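Side-chain contacts in phosphotriesterase homology protein (Escherichia coli, PDB 1BF6), which catalyses the zinc-dependent hydrolysis of phosphorylated glyceryl acetates, probably acts on phosphoglycerol butyrates, and also cleaves aromatic acetates and propionates: residues A[58-62]-A[63-67]; A[93-97]-A[98-102]; A[174-178]-A[179-183]; A[226-230]-A[231-235]. All coordinates share one frame; numbering follows the deposited sequence.

Overall arrangement
All four contacts are local, set where a helix or turn begins or ends around the TIM barrel, and each is partly buried. Contacts 1 and 3 lie nearer the chain's centre (about 16 and 15 Å, centre to centre) than contacts 2 and 4 (about 23 and 21 Å). Contacts 1 and 2 open helices 62-72 and 97-109, with Asn61 and Ser96 as N-caps. Contact 4 closes helix 218-230 with a Schellman motif, and contact 3 leads from helix 164-173 into strand 181-183. Contact 1 keeps a charged arginine buried; contact 2 is a polar capping box beside an apolar helix interface; contact 4 sets leucines below an exposed arginine; contact 3 holds residues of the glucose site.

Contact 1: A[58-62]-A[63-67]; sequences MGRNA and QFMLD
The flat amide of Asn61 and the ring of Phe64 are turned 53° from each other, and they meet through the stem of the phenylalanine: Asn61 CG stands 3.6 Å from Phe64 CB, while the ring runs on to edge-to-face partners in His15 and Tyr32. Asn61 occupies the N-cap position of helix 62-72. Its CG is anti to the backbone N (chi1 -166°), which swings the amide over the first turn. Behind it the helical bonding starts, Met65 N giving to Asn61 O at 3.2 Å and Leu66 N to Ala62 O at 2.9 Å. On the inner side the chain of Met65 bends at its last torsion (chi3 -77°) and lays CE against Arg60 CG, 3.6 Å away and roughly at right angles. Further along, Gln63 NE2 donates to Asp67 OD1 at 3.0 Å, reaching it from above the carboxylate plane. With an alanine here in place of Asn61, the packing against Phe64 CB would probably be lost and a gap opened beside the first turn. Arg60, with salt bridges to Glu107 and Asp113, is buried; Met65 packs against its aliphatic part, and the two acids probably balance its charge.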
loop_
_atom_site.group_PDB
_atom_site.type_symbol
_atom_site.label_atom_id
_atom_site.label_comp_id
_atom_site.label_asym_id
_atom_site.label_seq_id
_atom_site.Cartn_x
_atom_site.Cartn_y
_atom_site.Cartn_z
ATOM N N MET A 58 1.763 -7.008 11.996
ATOM C CA MET A 58 2.061 -5.587 11.955
ATOM C C MET A 58 1.027 -4.940 12.881
ATOM O O MET A 58 1.039 -3.725 13.100
ATOM C CB MET A 58 1.908 -5.029 10.533
ATOM C CG MET A 58 3.093 -5.293 9.615
ATOM S SD MET A 58 2.729 -4.904 7.887
ATOM C CE MET A 58 2.989 -3.092 7.882
ATOM N N GLY A 59 0.137 -5.757 13.433
ATOM C CA GLY A 59 -0.878 -5.243 14.336
ATOM C C GLY A 59 -2.235 -5.007 13.703
ATOM O O GLY A 59 -2.983 -4.123 14.142
ATOM N N ARG A 60 -2.564 -5.803 12.681
ATOM C CA ARG A 60 -3.851 -5.687 12.000
ATOM C C ARG A 60 -5.003 -5.933 12.974
ATOM O O ARG A 60 -4.867 -6.680 13.946
ATOM C CB ARG A 60 -3.927 -6.696 10.838
ATOM C CG ARG A 60 -5.193 -6.600 9.953
ATOM C CD ARG A 60 -5.236 -7.738 8.912
ATOM N NE ARG A 60 -5.420 -9.034 9.566
ATOM C CZ ARG A 60 -4.931 -10.191 9.120
ATOM N NH1 ARG A 60 -4.231 -10.246 7.995
ATOM N NH2 ARG A 60 -5.089 -11.288 9.847
ATOM N N ASN A 61 -6.141 -5.305 12.699
ATOM C CA ASN A 61 -7.330 -5.450 13.518
ATOM C C ASN A 61 -8.534 -5.408 12.592
ATOM O O ASN A 61 -9.070 -4.330 12.302
ATOM C CB ASN A 61 -7.415 -4.313 14.536
ATOM C CG ASN A 61 -8.426 -4.574 15.625
ATOM O OD1 ASN A 61 -8.162 -4.280 16.788
ATOM N ND2 ASN A 61 -9.598 -5.097 15.267
ATOM N N ALA A 62 -8.968 -6.586 12.149
ATOM C CA ALA A 62 -10.103 -6.709 11.244
ATOM C C ALA A 62 -11.386 -6.077 11.785
ATOM O O ALA A 62 -12.099 -5.402 11.048
ATOM C CB ALA A 62 -10.345 -8.191 10.894
ATOM N N GLN A 63 -11.664 -6.263 13.072
ATOM C CA GLN A 63 -12.879 -5.712 13.659
ATOM C C GLN A 63 -12.901 -4.185 13.582
ATOM O O GLN A 63 -13.921 -3.585 13.237
ATOM C CB GLN A 63 -13.050 -6.176 15.103
ATOM C CG GLN A 63 -14.428 -5.902 15.639
ATOM C CD GLN A 63 -15.509 -6.553 14.803
ATOM O OE1 GLN A 63 -15.540 -7.776 14.658
ATOM N NE2 GLN A 63 -16.390 -5.744 14.231
ATOM N N PHE A 64 -11.748 -3.582 13.853
ATOM C CA PHE A 64 -11.575 -2.131 13.816
ATOM C C PHE A 64 -11.899 -1.621 12.420
ATOM O O PHE A 64 -12.548 -0.583 12.265
ATOM C CB PHE A 64 -10.122 -1.805 14.156
ATOM C CG PHE A 64 -9.835 -0.337 14.313
ATOM C CD1 PHE A 64 -9.601 0.469 13.203
ATOM C CD2 PHE A 64 -9.727 0.224 15.585
ATOM C CE1 PHE A 64 -9.257 1.812 13.358
ATOM C CE2 PHE A 64 -9.383 1.560 15.752
ATOM C CZ PHE A 64 -9.148 2.350 14.642
ATOM N N MET A 65 -11.426 -2.350 11.406
ATOM C CA MET A 65 -11.672 -1.976 10.012
ATOM C C MET A 65 -13.147 -2.161 9.644
ATOM O O MET A 65 -13.718 -1.333 8.930
ATOM C CB MET A 65 -10.754 -2.762 9.067
ATOM C CG MET A 65 -9.263 -2.486 9.303
ATOM S SD MET A 65 -8.143 -3.167 8.069
ATOM C CE MET A 65 -8.112 -4.910 8.562
ATOM N N LEU A 66 -13.762 -3.233 10.148
ATOM C CA LEU A 66 -15.178 -3.503 9.893
ATOM C C LEU A 66 -16.013 -2.379 10.502
ATOM O O LEU A 66 -17.011 -1.938 9.915
ATOM C CB LEU A 66 -15.609 -4.828 10.538
ATOM C CG LEU A 66 -15.217 -6.141 9.847
ATOM C CD1 LEU A 66 -15.570 -7.314 10.759
ATOM C CD2 LEU A 66 -15.936 -6.256 8.498
ATOM N N ASP A 67 -15.602 -1.943 11.693
ATOM C CA ASP A 67 -16.288 -0.879 12.415
ATOM C C ASP A 67 -16.159 0.459 11.698
ATOM O O ASP A 67 -17.143 1.193 11.595
ATOM C CB ASP A 67 -15.761 -0.762 13.850
ATOM C CG ASP A 67 -16.141 -1.951 14.721
ATOM O OD1 ASP A 67 -16.993 -2.768 14.313
ATOM O OD2 ASP A 67 -15.575 -2.069 15.822
#

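Contact 2: A[93-97]-A[98-102]; sequences ATRSV and QELAQ
Ser96 and Glu99 grip each other in a capping box at the start of helix 97-109, and this is the tightly made part of the contact. Ser96 N donates to Glu99 OE1 at 2.9 Å, nearly straight at 166°, and uses the anti lone pair of that oxygen. In return Glu99 N gives to Ser96 OG at 3.2 Å. The hydroxyl is in place because chi1 of 70° sets OG between the backbone N and the carbonyl carbon. OG also makes a weak bond to Gln98 OE1. Two backbone bonds carry the helix on from here: Leu100 N to Ser96 O at 3.1 Å, and Ala101 N to Val97 O at 3.0 Å. On the inner side Val97 and Leu100 both press on Ala142 of helix 134-150, and Arg95 CB lies 4.1 Å from Leu100 CD2.

The other side is looser. The extended chain of Arg95 crosses Glu99 at about a right angle, and its NE stays 5.6 Å from Glu99 OE1, so the opposite charges do not meet. Arg95 NH1 has a long, weak ion pair with Glu103 and gives to a water 2.9 Å away, which makes a weak bond to Glu99 O; NH2 holds a glycerol, probably from the crystallisation liquor. With an alanine here instead of Ser96, Glu99 N is likely to lose the hydroxyl as acceptor, leaving only the Glu99 half of the box. The carboxylate at the helix start would also be expected to interact favourably with the helix dipole.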
loop_
_atom_site.group_PDB
_atom_site.type_symbol
_atom_site.label_atom_id
_atom_site.label_comp_id
_atom_site.label_asym_id
_atom_site.label_seq_id
_atom_site.Cartn_x
_atom_site.Cartn_y
_atom_site.Cartn_z
ATOM N N ALA A 93 10.829 -18.230 9.870
ATOM C CA ALA A 93 11.995 -19.062 9.580
ATOM C C ALA A 93 11.715 -20.560 9.754
ATOM O O ALA A 93 12.203 -21.372 8.973
ATOM C CB ALA A 93 13.182 -18.647 10.452
ATOM N N THR A 94 10.912 -20.909 10.759
ATOM C CA THR A 94 10.612 -22.308 11.061
ATOM C C THR A 94 9.502 -22.959 10.250
ATOM O O THR A 94 9.479 -24.186 10.099
ATOM C CB THR A 94 10.363 -22.523 12.558
ATOM O OG1 THR A 94 9.210 -21.786 12.983
ATOM C CG2 THR A 94 11.590 -22.095 13.356
ATOM N N ARG A 95 8.563 -22.160 9.745
ATOM C CA ARG A 95 7.507 -22.724 8.903
ATOM C C ARG A 95 8.070 -22.870 7.486
ATOM O O ARG A 95 9.074 -22.241 7.135
ATOM C CB ARG A 95 6.263 -21.830 8.901
ATOM C CG ARG A 95 5.497 -21.901 10.197
ATOM C CD ARG A 95 4.303 -21.003 10.209
ATOM N NE ARG A 95 3.740 -20.918 11.550
ATOM C CZ ARG A 95 2.691 -20.175 11.882
ATOM N NH1 ARG A 95 2.069 -19.442 10.966
ATOM N NH2 ARG A 95 2.284 -20.136 13.143
ATOM N N SER A 96 7.482 -23.763 6.698
ATOM C CA SER A 96 7.939 -23.956 5.324
ATOM C C SER A 96 7.235 -22.916 4.455
ATOM O O SER A 96 6.172 -22.397 4.829
ATOM C CB SER A 96 7.545 -25.346 4.824
ATOM O OG SER A 96 6.135 -25.422 4.639
ATOM N N VAL A 97 7.805 -22.653 3.284
ATOM C CA VAL A 97 7.214 -21.704 2.345
ATOM C C VAL A 97 5.758 -22.096 2.021
ATOM O O VAL A 97 4.902 -21.230 1.860
ATOM C CB VAL A 97 8.095 -21.563 1.067
ATOM C CG1 VAL A 97 8.180 -22.884 0.309
ATOM C CG2 VAL A 97 7.569 -20.457 0.163
ATOM N N GLN A 98 5.468 -23.403 2.002
ATOM C CA GLN A 98 4.112 -23.900 1.731
ATOM C C GLN A 98 3.143 -23.519 2.853
ATOM O O GLN A 98 1.981 -23.185 2.605
ATOM C CB GLN A 98 4.098 -25.435 1.563
ATOM C CG GLN A 98 4.703 -25.951 0.269
ATOM C CD GLN A 98 6.212 -26.072 0.317
ATOM O OE1 GLN A 98 6.841 -26.009 1.387
ATOM N NE2 GLN A 98 6.811 -26.254 -0.853
ATOM N N GLU A 99 3.605 -23.604 4.096
ATOM C CA GLU A 99 2.752 -23.245 5.223
ATOM C C GLU A 99 2.462 -21.736 5.184
ATOM O O GLU A 99 1.326 -21.314 5.427
ATOM C CB GLU A 99 3.402 -23.655 6.547
ATOM C CG GLU A 99 3.338 -25.168 6.828
ATOM C CD GLU A 99 4.219 -25.601 7.989
ATOM O OE1 GLU A 99 5.347 -25.094 8.107
ATOM O OE2 GLU A 99 3.785 -26.465 8.777
ATOM N N LEU A 100 3.474 -20.939 4.834
ATOM C CA LEU A 100 3.294 -19.481 4.746
ATOM C C LEU A 100 2.239 -19.165 3.664
ATOM O O LEU A 100 1.300 -18.404 3.912
ATOM C CB LEU A 100 4.624 -18.774 4.456
ATOM C CG LEU A 100 5.719 -18.896 5.536
ATOM C CD1 LEU A 100 6.971 -18.150 5.123
ATOM C CD2 LEU A 100 5.211 -18.412 6.898
ATOM N N ALA A 101 2.355 -19.820 2.503
ATOM C CA ALA A 101 1.395 -19.638 1.404
ATOM C C ALA A 101 -0.019 -20.065 1.799
ATOM O O ALA A 101 -0.988 -19.382 1.481
ATOM C CB ALA A 101 1.843 -20.396 0.166
ATOM N N GLN A 102 -0.144 -21.190 2.501
ATOM C CA GLN A 102 -1.454 -21.674 2.934
ATOM C C GLN A 102 -2.141 -20.652 3.834
ATOM O O GLN A 102 -3.356 -20.465 3.761
ATOM C CB GLN A 102 -1.321 -22.996 3.695
ATOM C CG GLN A 102 -0.916 -24.191 2.849
ATOM C CD GLN A 102 -0.647 -25.424 3.699
ATOM O OE1 GLN A 102 -0.381 -25.325 4.903
ATOM N NE2 GLN A 102 -0.743 -26.595 3.084
HETATM O O HOH W 1 2.057 -19.834 8.053
#

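Contact 3: A[174-178]-A[179-183]; sequences HGVDL and SRVTV
This contact is a tight turn, an Asx turn at Asp177 running into a short 3-10 bend, and it leads from helix 164-173 into strand 181-183 of the TIM barrel. The helix ends just before it in a Schellman motif whose C-prime residue is Gly175, with Val176 N bonded to Leu171 O. Asp177 then organises the bend. With chi1 at -178° its carboxylate points away from the backbone N, and OD1 comes forward over the turn. Both donors of Ser179 use that oxygen: N at 3.1 Å from Asp177 OD1, on its anti side, and OG at 2.9 Å from the same Asp177 OD1, well above the carboxylate plane. They come from the same face of that plane, so one oxygen takes two bonds, which should restrict the rotation of the carboxylate. The backbone closes the bend with Arg180 N to Asp177 O at 2.8 Å and Val181 N to Leu178 O at 3.1 Å.

Gly175, Asp177 and Arg180 all belong to a beta-D-glucose binding site. The chain of Arg180 bends at chi2 and chi3, CB resting 3.3 Å from Asp177 O, while its guanidinium bonds to Phe289 O and sits in a cation-pi contact with that residue's ring. Beneath the turn the two valines meet almost at right angles, Val176 CG1 against Val181 CG2 at 3.6 Å.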
loop_
_atom_site.group_PDB
_atom_site.type_symbol
_atom_site.label_atom_id
_atom_site.label_comp_id
_atom_site.label_asym_id
_atom_site.label_seq_id
_atom_site.Cartn_x
_atom_site.Cartn_y
_atom_site.Cartn_z
ATOM N N HIS A 174 8.835 -16.840 -10.332
ATOM C CA HIS A 174 7.913 -17.769 -9.706
ATOM C C HIS A 174 6.514 -17.787 -10.326
ATOM O O HIS A 174 5.529 -18.154 -9.686
ATOM C CB HIS A 174 7.894 -17.578 -8.188
ATOM C CG HIS A 174 9.128 -18.096 -7.516
ATOM N ND1 HIS A 174 10.317 -17.397 -7.505
ATOM C CD2 HIS A 174 9.387 -19.285 -6.919
ATOM C CE1 HIS A 174 11.256 -18.133 -6.938
ATOM N NE2 HIS A 174 10.716 -19.283 -6.575
ATOM N N GLY A 175 6.442 -17.392 -11.596
ATOM C CA GLY A 175 5.186 -17.425 -12.331
ATOM C C GLY A 175 4.156 -16.327 -12.182
ATOM O O GLY A 175 3.035 -16.471 -12.692
ATOM N N VAL A 176 4.507 -15.235 -11.504
ATOM C CA VAL A 176 3.559 -14.138 -11.320
ATOM C C VAL A 176 3.525 -13.190 -12.522
ATOM O O VAL A 176 4.574 -12.807 -13.037
ATOM C CB VAL A 176 3.882 -13.330 -10.027
ATOM C CG1 VAL A 176 2.906 -12.168 -9.860
ATOM C CG2 VAL A 176 3.833 -14.250 -8.809
ATOM N N ASP A 177 2.314 -12.888 -12.998
ATOM C CA ASP A 177 2.088 -11.947 -14.106
ATOM C C ASP A 177 2.330 -10.587 -13.433
ATOM O O ASP A 177 1.548 -10.196 -12.561
ATOM C CB ASP A 177 0.629 -12.043 -14.565
ATOM C CG ASP A 177 0.310 -11.139 -15.759
ATOM O OD1 ASP A 177 0.892 -10.043 -15.883
ATOM O OD2 ASP A 177 -0.555 -11.525 -16.576
ATOM N N LEU A 178 3.402 -9.892 -13.823
ATOM C CA LEU A 178 3.760 -8.616 -13.195
ATOM C C LEU A 178 2.710 -7.510 -13.218
ATOM O O LEU A 178 2.797 -6.558 -12.426
ATOM C CB LEU A 178 5.125 -8.113 -13.680
ATOM C CG LEU A 178 6.326 -9.036 -13.411
ATOM C CD1 LEU A 178 7.619 -8.379 -13.853
ATOM C CD2 LEU A 178 6.395 -9.413 -11.940
ATOM N N SER A 179 1.701 -7.647 -14.080
ATOM C CA SER A 179 0.631 -6.656 -14.149
ATOM C C SER A 179 -0.263 -6.799 -12.916
ATOM O O SER A 179 -1.145 -5.975 -12.669
ATOM C CB SER A 179 -0.196 -6.826 -15.432
ATOM O OG SER A 179 -1.022 -7.977 -15.374
ATOM N N ARG A 180 -0.031 -7.863 -12.146
ATOM C CA ARG A 180 -0.801 -8.119 -10.933
ATOM C C ARG A 180 0.006 -7.744 -9.673
ATOM O O ARG A 180 -0.387 -8.058 -8.549
ATOM C CB ARG A 180 -1.252 -9.582 -10.898
ATOM C CG ARG A 180 -2.058 -10.011 -12.140
ATOM C CD ARG A 180 -3.350 -9.186 -12.298
ATOM N NE ARG A 180 -4.298 -9.435 -11.213
ATOM C CZ ARG A 180 -4.935 -8.491 -10.518
ATOM N NH1 ARG A 180 -4.746 -7.201 -10.786
ATOM N NH2 ARG A 180 -5.721 -8.838 -9.506
ATOM N N VAL A 181 1.115 -7.038 -9.890
ATOM C CA VAL A 181 2.000 -6.577 -8.817
ATOM C C VAL A 181 2.104 -5.035 -8.838
ATOM O O VAL A 181 2.200 -4.422 -9.906
ATOM C CB VAL A 181 3.434 -7.147 -9.000
ATOM C CG1 VAL A 181 4.372 -6.624 -7.909
ATOM C CG2 VAL A 181 3.405 -8.679 -8.989
ATOM N N THR A 182 2.066 -4.424 -7.660
ATOM C CA THR A 182 2.220 -2.975 -7.535
ATOM C C THR A 182 3.365 -2.733 -6.532
ATOM O O THR A 182 3.353 -3.282 -5.432
ATOM C CB THR A 182 0.902 -2.279 -7.118
ATOM O OG1 THR A 182 1.103 -0.860 -7.116
ATOM C CG2 THR A 182 0.413 -2.737 -5.748
ATOM N N VAL A 183 4.382 -1.988 -6.958
ATOM C CA VAL A 183 5.569 -1.712 -6.139
ATOM C C VAL A 183 5.412 -0.467 -5.251
ATOM O O VAL A 183 5.311 0.658 -5.749
ATOM C CB VAL A 183 6.825 -1.562 -7.029
ATOM C CG1 VAL A 183 8.063 -1.320 -6.179
ATOM C CG2 VAL A 183 7.022 -2.818 -7.873
#

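Contact 4: A[226-230]-A[231-235]; sequences HALRD and RGLLN
The backbone doubles back at Gly232, where phi is +65°, so that Leu233 N returns to Leu228 O at 2.9 Å and Gly232 N to Arg229 O at 3.0 Å. Leu228 O also accepts from Arg231 N at 3.2 Å; the two donors reach it from opposite faces of its carbonyl plane, so the oxygen is gripped twice. Arg231 secures the outer side. Its extended chain runs back along the helix end with CG and CD near Ala227 O, and NH1 donates to that Ala227 O at 2.9 Å, the oxygen lying at the edge of the guanidinium and close to its plane. A weak bond from Arg231 N comes to the same carbonyl, so a side chain and a backbone donor share an oxygen of the last turn.

The inner side is apolar. Leu228 CD2 meets Leu233 CD1 at 4.1 Å, the two side chains crossing nearly at right angles, and both lie on Leu196 of helix 192-200. Leu234 leans over Arg229, its CG 3.8 Å from Arg229 CA, while the far end of that arginine goes to a salt bridge with Asp277. A residue with positive phi, a pair of backbone bonds around it and an apolar contact between the residues at C3 and C'', here Leu228 and Leu233, are typical of the Schellman motif, which here ends helix 218-230 and turns the chain toward barrel strand 237-239.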
loop_
_atom_site.group_PDB
_atom_site.type_symbol
_atom_site.label_atom_id
_atom_site.label_comp_id
_atom_site.label_asym_id
_atom_site.label_seq_id
_atom_site.Cartn_x
_atom_site.Cartn_y
_atom_site.Cartn_z
ATOM N N HIS A 226 5.413 14.152 -13.475
ATOM C CA HIS A 226 5.419 14.820 -14.774
ATOM C C HIS A 226 6.192 14.014 -15.814
ATOM O O HIS A 226 5.790 13.946 -16.976
ATOM C CB HIS A 226 6.006 16.234 -14.665
ATOM C CG HIS A 226 5.000 17.267 -14.265
ATOM N ND1 HIS A 226 4.280 17.996 -15.187
ATOM C CD2 HIS A 226 4.537 17.639 -13.047
ATOM C CE1 HIS A 226 3.412 18.766 -14.555
ATOM N NE2 HIS A 226 3.547 18.566 -13.257
ATOM N N ALA A 227 7.294 13.395 -15.395
ATOM C CA ALA A 227 8.114 12.580 -16.297
ATOM C C ALA A 227 7.271 11.409 -16.816
ATOM O O ALA A 227 7.332 11.061 -17.994
ATOM C CB ALA A 227 9.358 12.063 -15.570
ATOM N N LEU A 228 6.456 10.839 -15.937
ATOM C CA LEU A 228 5.588 9.720 -16.293
ATOM C C LEU A 228 4.452 10.183 -17.206
ATOM O O LEU A 228 4.146 9.540 -18.208
ATOM C CB LEU A 228 5.054 9.042 -15.026
ATOM C CG LEU A 228 6.198 8.496 -14.152
ATOM C CD1 LEU A 228 5.635 7.832 -12.906
ATOM C CD2 LEU A 228 7.076 7.535 -14.948
ATOM N N ARG A 229 3.866 11.326 -16.883
ATOM C CA ARG A 229 2.804 11.890 -17.702
ATOM C C ARG A 229 3.332 12.218 -19.111
ATOM O O ARG A 229 2.662 11.933 -20.112
ATOM C CB ARG A 229 2.268 13.166 -17.049
ATOM C CG ARG A 229 1.195 13.858 -17.867
ATOM C CD ARG A 229 0.785 15.151 -17.207
ATOM N NE ARG A 229 -0.256 15.824 -17.968
ATOM C CZ ARG A 229 -0.135 17.044 -18.469
ATOM N NH1 ARG A 229 0.987 17.728 -18.289
ATOM N NH2 ARG A 229 -1.135 17.574 -19.157
ATOM N N ASP A 230 4.536 12.783 -19.185
ATOM C CA ASP A 230 5.152 13.151 -20.460
ATOM C C ASP A 230 5.406 11.945 -21.362
ATOM O O ASP A 230 5.486 12.081 -22.581
ATOM C CB ASP A 230 6.489 13.859 -20.249
ATOM C CG ASP A 230 6.356 15.205 -19.547
ATOM O OD1 ASP A 230 5.288 15.857 -19.637
ATOM O OD2 ASP A 230 7.348 15.599 -18.899
ATOM N N ARG A 231 5.560 10.775 -20.756
ATOM C CA ARG A 231 5.823 9.550 -21.504
ATOM C C ARG A 231 4.573 8.688 -21.687
ATOM O O ARG A 231 4.651 7.554 -22.189
ATOM C CB ARG A 231 6.934 8.752 -20.809
ATOM C CG ARG A 231 8.281 9.444 -20.834
ATOM C CD ARG A 231 9.208 8.872 -19.774
ATOM N NE ARG A 231 10.564 9.412 -19.859
ATOM C CZ ARG A 231 10.944 10.619 -19.441
ATOM N NH1 ARG A 231 10.065 11.458 -18.900
ATOM N NH2 ARG A 231 12.213 10.981 -19.563
ATOM N N GLY A 232 3.427 9.240 -21.298
ATOM C CA GLY A 232 2.158 8.539 -21.406
ATOM C C GLY A 232 2.062 7.299 -20.533
ATOM O O GLY A 232 1.348 6.349 -20.877
ATOM N N LEU A 233 2.713 7.352 -19.369
ATOM C CA LEU A 233 2.759 6.221 -18.432
ATOM C C LEU A 233 1.855 6.312 -17.187
ATOM O O LEU A 233 1.941 5.465 -16.293
ATOM C CB LEU A 233 4.223 5.965 -18.013
ATOM C CG LEU A 233 5.241 5.778 -19.148
ATOM C CD1 LEU A 233 6.650 5.749 -18.621
ATOM C CD2 LEU A 233 4.938 4.518 -19.950
ATOM N N LEU A 234 0.966 7.304 -17.133
ATOM C CA LEU A 234 0.081 7.455 -15.975
ATOM C C LEU A 234 -0.843 6.280 -15.682
ATOM O O LEU A 234 -1.322 6.141 -14.554
ATOM C CB LEU A 234 -0.747 8.742 -16.058
ATOM C CG LEU A 234 -0.016 10.089 -16.004
ATOM C CD1 LEU A 234 -1.067 11.201 -15.962
ATOM C CD2 LEU A 234 0.870 10.180 -14.775
ATOM N N ASN A 235 -1.106 5.431 -16.673
ATOM C CA ASN A 235 -1.981 4.281 -16.432
ATOM C C ASN A 235 -1.311 3.177 -15.587
ATOM O O ASN A 235 -1.914 2.129 -15.354
ATOM C CB ASN A 235 -2.529 3.698 -17.748
ATOM C CG ASN A 235 -1.435 3.147 -18.657
ATOM O OD1 ASN A 235 -0.243 3.456 -18.507
ATOM N ND2 ASN A 235 -1.848 2.341 -19.634
#